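Local coordinates for protein ochratoxinase (Aspergillus niger, PDB 4C65) that hydrolyses the mycotoxin ochratoxin A to ochratoxin alpha and L-phenylalanine, acting as a zinc-dependent carboxypeptidase of the amidohydrolase superfamily, at residues A[81-86]-A[153-158]; A[172-177]-A[192-197]. All blocks are in the same frame, centred on the assembly; numbering follows the deposited sequence.

Interaction 1. Residues A[81-86]-A[153-158]; sequences DYTSGL and FALPAG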
loop_
_atom_site.group_PDB
_atom_site.type_symbol
_atom_site.label_atom_id
_atom_site.label_comp_id
_atom_site.label_asym_id
_atom_site.label_seq_id
_atom_site.Cartn_x
_atom_site.Cartn_y
_atom_site.Cartn_z
ATOM N N ASP A 81 -5.935 -5.288 -28.790
ATOM C CA ASP A 81 -7.154 -5.146 -27.997
ATOM C C ASP A 81 -7.079 -3.924 -27.059
ATOM O O ASP A 81 -6.249 -3.032 -27.253
ATOM C CB ASP A 81 -7.439 -6.440 -27.226
ATOM C CG ASP A 81 -6.415 -6.725 -26.141
ATOM O OD1 ASP A 81 -5.512 -5.898 -25.902
ATOM O OD2 ASP A 81 -6.511 -7.792 -25.520
ATOM N N TYR A 82 -7.939 -3.885 -26.039
ATOM C CA TYR A 82 -7.968 -2.773 -25.089
ATOM C C TYR A 82 -6.711 -2.641 -24.213
ATOM O O TYR A 82 -6.589 -1.674 -23.445
ATOM C CB TYR A 82 -9.217 -2.864 -24.201
ATOM C CG TYR A 82 -10.520 -2.457 -24.854
ATOM C CD1 TYR A 82 -10.546 -1.689 -26.031
ATOM C CD2 TYR A 82 -11.753 -2.787 -24.247
ATOM C CE1 TYR A 82 -11.750 -1.289 -26.595
ATOM C CE2 TYR A 82 -12.966 -2.380 -24.805
ATOM C CZ TYR A 82 -12.960 -1.640 -25.978
ATOM O OH TYR A 82 -14.160 -1.251 -26.528
ATOM N N THR A 83 -5.775 -3.588 -24.329
ATOM C CA THR A 83 -4.498 -3.491 -23.636
ATOM C C THR A 83 -3.761 -2.215 -24.040
ATOM O O THR A 83 -3.020 -1.663 -23.239
ATOM C CB THR A 83 -3.605 -4.738 -23.877
ATOM O OG1 THR A 83 -4.343 -5.925 -23.552
ATOM C CG2 THR A 83 -2.355 -4.698 -23.020
ATOM N N SER A 84 -3.948 -1.750 -25.287
ATOM C CA SER A 84 -3.219 -0.578 -25.756
ATOM C C SER A 84 -3.684 0.661 -25.031
ATOM O O SER A 84 -2.922 1.594 -24.836
ATOM C CB SER A 84 -3.322 -0.402 -27.285
ATOM O OG SER A 84 -4.648 -0.185 -27.699
ATOM N N GLY A 85 -4.928 0.672 -24.609
ATOM C CA GLY A 85 -5.461 1.811 -23.852
ATOM C C GLY A 85 -4.720 1.966 -22.542
ATOM O O GLY A 85 -4.494 3.078 -22.089
ATOM N N LEU A 86 -4.368 0.839 -21.922
ATOM C CA LEU A 86 -3.662 0.840 -20.647
ATOM C C LEU A 86 -2.180 1.103 -20.858
ATOM O O LEU A 86 -1.576 1.868 -20.120
ATOM C CB LEU A 86 -3.868 -0.485 -19.928
ATOM C CG LEU A 86 -3.263 -0.648 -18.540
ATOM C CD1 LEU A 86 -4.117 -1.572 -17.694
ATOM C CD2 LEU A 86 -1.839 -1.171 -18.574
ATOM N N PHE A 153 -9.958 -8.173 -20.506
ATOM C CA PHE A 153 -9.992 -9.564 -20.057
ATOM C C PHE A 153 -8.678 -10.284 -20.198
ATOM O O PHE A 153 -8.409 -11.202 -19.452
ATOM C CB PHE A 153 -11.056 -10.336 -20.818
ATOM C CG PHE A 153 -12.447 -10.015 -20.387
ATOM C CD1 PHE A 153 -13.096 -8.895 -20.856
ATOM C CD2 PHE A 153 -13.130 -10.861 -19.533
ATOM C CE1 PHE A 153 -14.399 -8.604 -20.468
ATOM C CE2 PHE A 153 -14.435 -10.573 -19.156
ATOM C CZ PHE A 153 -15.058 -9.435 -19.611
ATOM N N ALA A 154 -7.851 -9.879 -21.148
ATOM C CA ALA A 154 -6.551 -10.534 -21.339
ATOM C C ALA A 154 -5.535 -10.223 -20.251
ATOM O O ALA A 154 -4.546 -10.944 -20.120
ATOM C CB ALA A 154 -5.972 -10.191 -22.687
ATOM N N LEU A 155 -5.763 -9.155 -19.489
ATOM C CA LEU A 155 -4.899 -8.816 -18.368
ATOM C C LEU A 155 -5.480 -9.368 -17.062
ATOM O O LEU A 155 -6.692 -9.480 -16.934
ATOM C CB LEU A 155 -4.731 -7.299 -18.272
ATOM C CG LEU A 155 -3.814 -6.678 -19.309
ATOM C CD1 LEU A 155 -3.760 -5.191 -19.063
ATOM C CD2 LEU A 155 -2.414 -7.288 -19.261
ATOM N N PRO A 156 -4.633 -9.674 -16.079
ATOM C CA PRO A 156 -5.188 -10.091 -14.819
ATOM C C PRO A 156 -5.917 -8.944 -14.146
ATOM O O PRO A 156 -5.680 -7.765 -14.457
ATOM C CB PRO A 156 -3.977 -10.532 -14.015
ATOM C CG PRO A 156 -2.859 -10.678 -14.985
ATOM C CD PRO A 156 -3.163 -9.730 -16.084
ATOM N N ALA A 157 -6.823 -9.282 -13.244
ATOM C CA ALA A 157 -7.792 -8.319 -12.770
ATOM C C ALA A 157 -7.175 -7.234 -11.898
ATOM O O ALA A 157 -7.649 -6.101 -11.893
ATOM C CB ALA A 157 -8.915 -9.048 -12.031
ATOM N N GLY A 158 -6.128 -7.568 -11.150
ATOM C CA GLY A 158 -5.483 -6.572 -10.283
ATOM C C GLY A 158 -4.848 -5.415 -11.049
ATOM O O GLY A 158 -4.937 -4.253 -10.627
HETATM O O HOH W 1 -8.399 -8.255 -23.503
#

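Interaction 2. Residues A[172-177]-A[192-197]; sequences GYWGAG and VRLQIR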
loop_
_atom_site.group_PDB
_atom_site.type_symbol
_atom_site.label_atom_id
_atom_site.label_comp_id
_atom_site.label_asym_id
_atom_site.label_seq_id
_atom_site.Cartn_x
_atom_site.Cartn_y
_atom_site.Cartn_z
ATOM N N GLY A 172 -0.223 9.176 -10.097
ATOM C CA GLY A 172 -0.251 8.646 -11.462
ATOM C C GLY A 172 -1.571 8.849 -12.167
ATOM O O GLY A 172 -2.079 7.970 -12.850
ATOM N N TYR A 173 -2.129 10.037 -12.021
ATOM C CA TYR A 173 -3.337 10.426 -12.775
ATOM C C TYR A 173 -4.465 9.420 -12.546
ATOM O O TYR A 173 -5.147 9.007 -13.473
ATOM C CB TYR A 173 -2.988 10.654 -14.267
ATOM C CG TYR A 173 -1.850 11.639 -14.401
ATOM C CD1 TYR A 173 -2.048 12.992 -14.141
ATOM C CD2 TYR A 173 -0.564 11.215 -14.737
ATOM C CE1 TYR A 173 -1.007 13.889 -14.217
ATOM C CE2 TYR A 173 0.492 12.115 -14.828
ATOM C CZ TYR A 173 0.280 13.448 -14.547
ATOM O OH TYR A 173 1.315 14.378 -14.620
ATOM N N TRP A 174 -4.617 9.031 -11.286
ATOM C CA TRP A 174 -5.669 8.117 -10.863
ATOM C C TRP A 174 -7.012 8.735 -11.199
ATOM O O TRP A 174 -7.187 9.940 -11.058
ATOM C CB TRP A 174 -5.540 7.883 -9.351
ATOM C CG TRP A 174 -6.556 6.978 -8.717
ATOM C CD1 TRP A 174 -6.531 5.615 -8.669
ATOM C CD2 TRP A 174 -7.733 7.379 -8.021
ATOM N NE1 TRP A 174 -7.613 5.146 -7.987
ATOM C CE2 TRP A 174 -8.371 6.207 -7.572
ATOM C CE3 TRP A 174 -8.294 8.609 -7.718
ATOM C CZ2 TRP A 174 -9.522 6.234 -6.841
ATOM C CZ3 TRP A 174 -9.457 8.636 -6.987
ATOM C CH2 TRP A 174 -10.066 7.455 -6.566
ATOM N N GLY A 175 -7.933 7.921 -11.684
ATOM C CA GLY A 175 -9.263 8.384 -12.019
ATOM C C GLY A 175 -9.353 9.135 -13.345
ATOM O O GLY A 175 -10.397 9.718 -13.636
ATOM N N ALA A 176 -8.285 9.100 -14.161
ATOM C CA ALA A 176 -8.297 9.825 -15.441
ATOM C C ALA A 176 -7.763 9.027 -16.615
ATOM O O ALA A 176 -6.806 9.421 -17.280
ATOM C CB ALA A 176 -7.565 11.122 -15.305
ATOM N N GLY A 177 -8.397 7.895 -16.882
ATOM C CA GLY A 177 -8.067 7.062 -18.031
ATOM C C GLY A 177 -9.236 6.927 -18.986
ATOM O O GLY A 177 -10.257 7.564 -18.826
ATOM N N VAL A 192 -18.945 8.145 -11.572
ATOM C CA VAL A 192 -19.549 9.252 -12.309
ATOM C C VAL A 192 -18.862 10.567 -11.909
ATOM O O VAL A 192 -18.492 11.373 -12.763
ATOM C CB VAL A 192 -21.056 9.354 -12.048
ATOM C CG1 VAL A 192 -21.626 10.607 -12.710
ATOM C CG2 VAL A 192 -21.775 8.135 -12.583
ATOM N N ARG A 193 -18.681 10.766 -10.602
ATOM C CA ARG A 193 -18.107 12.003 -10.094
ATOM C C ARG A 193 -16.684 12.227 -10.614
ATOM O O ARG A 193 -16.314 13.346 -10.939
ATOM C CB ARG A 193 -18.142 12.003 -8.581
ATOM C CG ARG A 193 -19.549 12.135 -8.033
ATOM C CD ARG A 193 -19.647 11.761 -6.557
ATOM N NE ARG A 193 -21.051 11.727 -6.137
ATOM C CZ ARG A 193 -21.471 11.582 -4.885
ATOM N NH1 ARG A 193 -20.622 11.489 -3.895
ATOM N NH2 ARG A 193 -22.759 11.581 -4.634
ATOM N N LEU A 194 -15.905 11.164 -10.752
ATOM C CA LEU A 194 -14.553 11.305 -11.271
ATOM C C LEU A 194 -14.535 11.767 -12.731
ATOM O O LEU A 194 -13.595 12.436 -13.164
ATOM C CB LEU A 194 -13.798 10.000 -11.149
ATOM C CG LEU A 194 -13.293 9.597 -9.764
ATOM C CD1 LEU A 194 -12.891 8.133 -9.777
ATOM C CD2 LEU A 194 -12.108 10.443 -9.344
ATOM N N GLN A 195 -15.569 11.449 -13.505
ATOM C CA GLN A 195 -15.611 11.946 -14.881
ATOM C C GLN A 195 -16.008 13.408 -14.891
ATOM O O GLN A 195 -15.399 14.221 -15.597
ATOM C CB GLN A 195 -16.567 11.125 -15.744
ATOM C CG GLN A 195 -16.347 9.626 -15.680
ATOM C CD GLN A 195 -14.893 9.238 -15.475
ATOM O OE1 GLN A 195 -14.004 9.677 -16.206
ATOM N NE2 GLN A 195 -14.658 8.325 -14.520
ATOM N N ILE A 196 -17.021 13.765 -14.107
ATOM C CA ILE A 196 -17.413 15.181 -13.992
ATOM C C ILE A 196 -16.192 15.997 -13.558
ATOM O O ILE A 196 -15.972 17.098 -14.055
ATOM C CB ILE A 196 -18.524 15.397 -12.963
ATOM C CG1 ILE A 196 -19.796 14.633 -13.351
ATOM C CG2 ILE A 196 -18.820 16.871 -12.809
ATOM C CD1 ILE A 196 -20.484 15.164 -14.589
ATOM N N ARG A 197 -15.419 15.438 -12.627
ATOM C CA ARG A 197 -14.185 16.073 -12.144
ATOM C C ARG A 197 -13.258 16.521 -13.273
ATOM O O ARG A 197 -12.696 17.612 -13.192
ATOM C CB ARG A 197 -13.414 15.154 -11.226
ATOM C CG ARG A 197 -12.326 15.838 -10.419
ATOM C CD ARG A 197 -11.689 14.843 -9.477
ATOM N NE ARG A 197 -10.828 15.516 -8.540
ATOM C CZ ARG A 197 -9.632 16.008 -8.814
ATOM N NH1 ARG A 197 -9.045 15.803 -9.979
ATOM N NH2 ARG A 197 -9.010 16.668 -7.881
HETATM O O HOH W 2 -11.242 11.838 -12.305
HETATM O O HOH W 3 -12.146 7.571 -13.946
#

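Interaction 1. Residues A[81-86]-A[153-158]
Leu86 and Leu155 meet methyl to methyl, Leu86 CD1 lying 3.9 Å from Leu155 CD1, with the two side chains slanting across one another. That same branch of Leu155 also faces the methyl of Thr83, CG2 to CD1 at 4.2 Å, so one leucine serves two residues three positions apart. With CG opposite the backbone N (chi1 -177°), Leu86 sends its branched end outward from the short helix 83-87 toward Leu155. The other end of the contact is polar. Asp81 OD2 sits 3.8 Å from Ala154 CB, and a water joins the two segments there, donating to Asp81 OD2 at 2.8 Å and accepting from Ala154 N at 2.9 Å.

Behind this layer, Asp81 sits ahead of the turn that leads into the helix and makes a capping bond to it. Its OD1 takes two donors: Thr83 N at 2.8 Å, arriving from above the carboxylate plane, and Thr83 OG1 at 2.6 Å, on the syn side and nearer the plane. With chi1 at 68°, the carboxylate is folded back over its own backbone, within range of both. Tyr78 of a neighbouring subunit hydrogen-bonds Asp81 OD2, and Tyr79 of that subunit bonds Thr83 OG1 and packs on Ala154 and Leu155.

This packing, away from the zinc site, joins helix 83-87 to the loop before helix 157-164, whose N-cap is Pro156. Each carboxylate oxygen has at least two partners, which should hold the group's rotation and probably favour its ionised form. Direct contacts across the segments are van der Waals; the polar link runs through water.

Interaction 2. Residues A[172-177]-A[192-197]
Gly175 passes Leu194 with their CA atoms 6.1 Å apart, at the third position of a type II beta turn that runs from Tyr173 to Ala176 and is closed by Ala176 N to Tyr173 O. A positive phi of 78° suits glycine, and the bare backbone lets the turn lie close against helix 185-198. With CG of Trp174 opposite its backbone N (chi1 179°), the indole swings so that its benzene-ring atom CZ3 comes beside Leu194, 4.0 Å from CD2; the two side chains run roughly perpendicular, and the methyl meets the ring obliquely. The indole NE1 hydrogen-bonds Met167 O.

Two waters fill the polar part of the join. One donates to Gly175 O and Leu194 O, at 2.6 Å each; the other accepts from Gln195 NE2 at 2.7 Å and gives a weak bond to Gly175 O. Gln195 is itself fixed by Ala141 N on OE1 and by Ala191 O on NE2. Arg193 and Arg197 form salt bridges to another subunit, whose Gly158 packs on Trp174. The arrangement is a loop leading into strand 179-181 laid on an outer helix of the TIM-barrel domain, with Gln195 about 8 Å from the zinc-binding Lys204, side chain to side chain.

Interaction 1 closes along the chain before interaction 2 opens, and both lie on the same side of the chain's centre, within the amidohydrolase part that carries the TIM-barrel fold. Their centres are about 18 Å apart and their nearest atoms about 7 Å, without touching. Helix 157-164, entered at the end of segment 153-158, is followed by the loop holding 172-177, so these two segments are close in sequence, while 81-86 lies far earlier. Between subunits the contacts come together: Tyr173 OH makes a weak hydrogen bond to Leu86 O of one neighbouring copy, and Arg197 NH1 bonds Leu155 O of a different one. Both therefore contribute surfaces to the homooctamer, with interaction 2 nearer the zinc site.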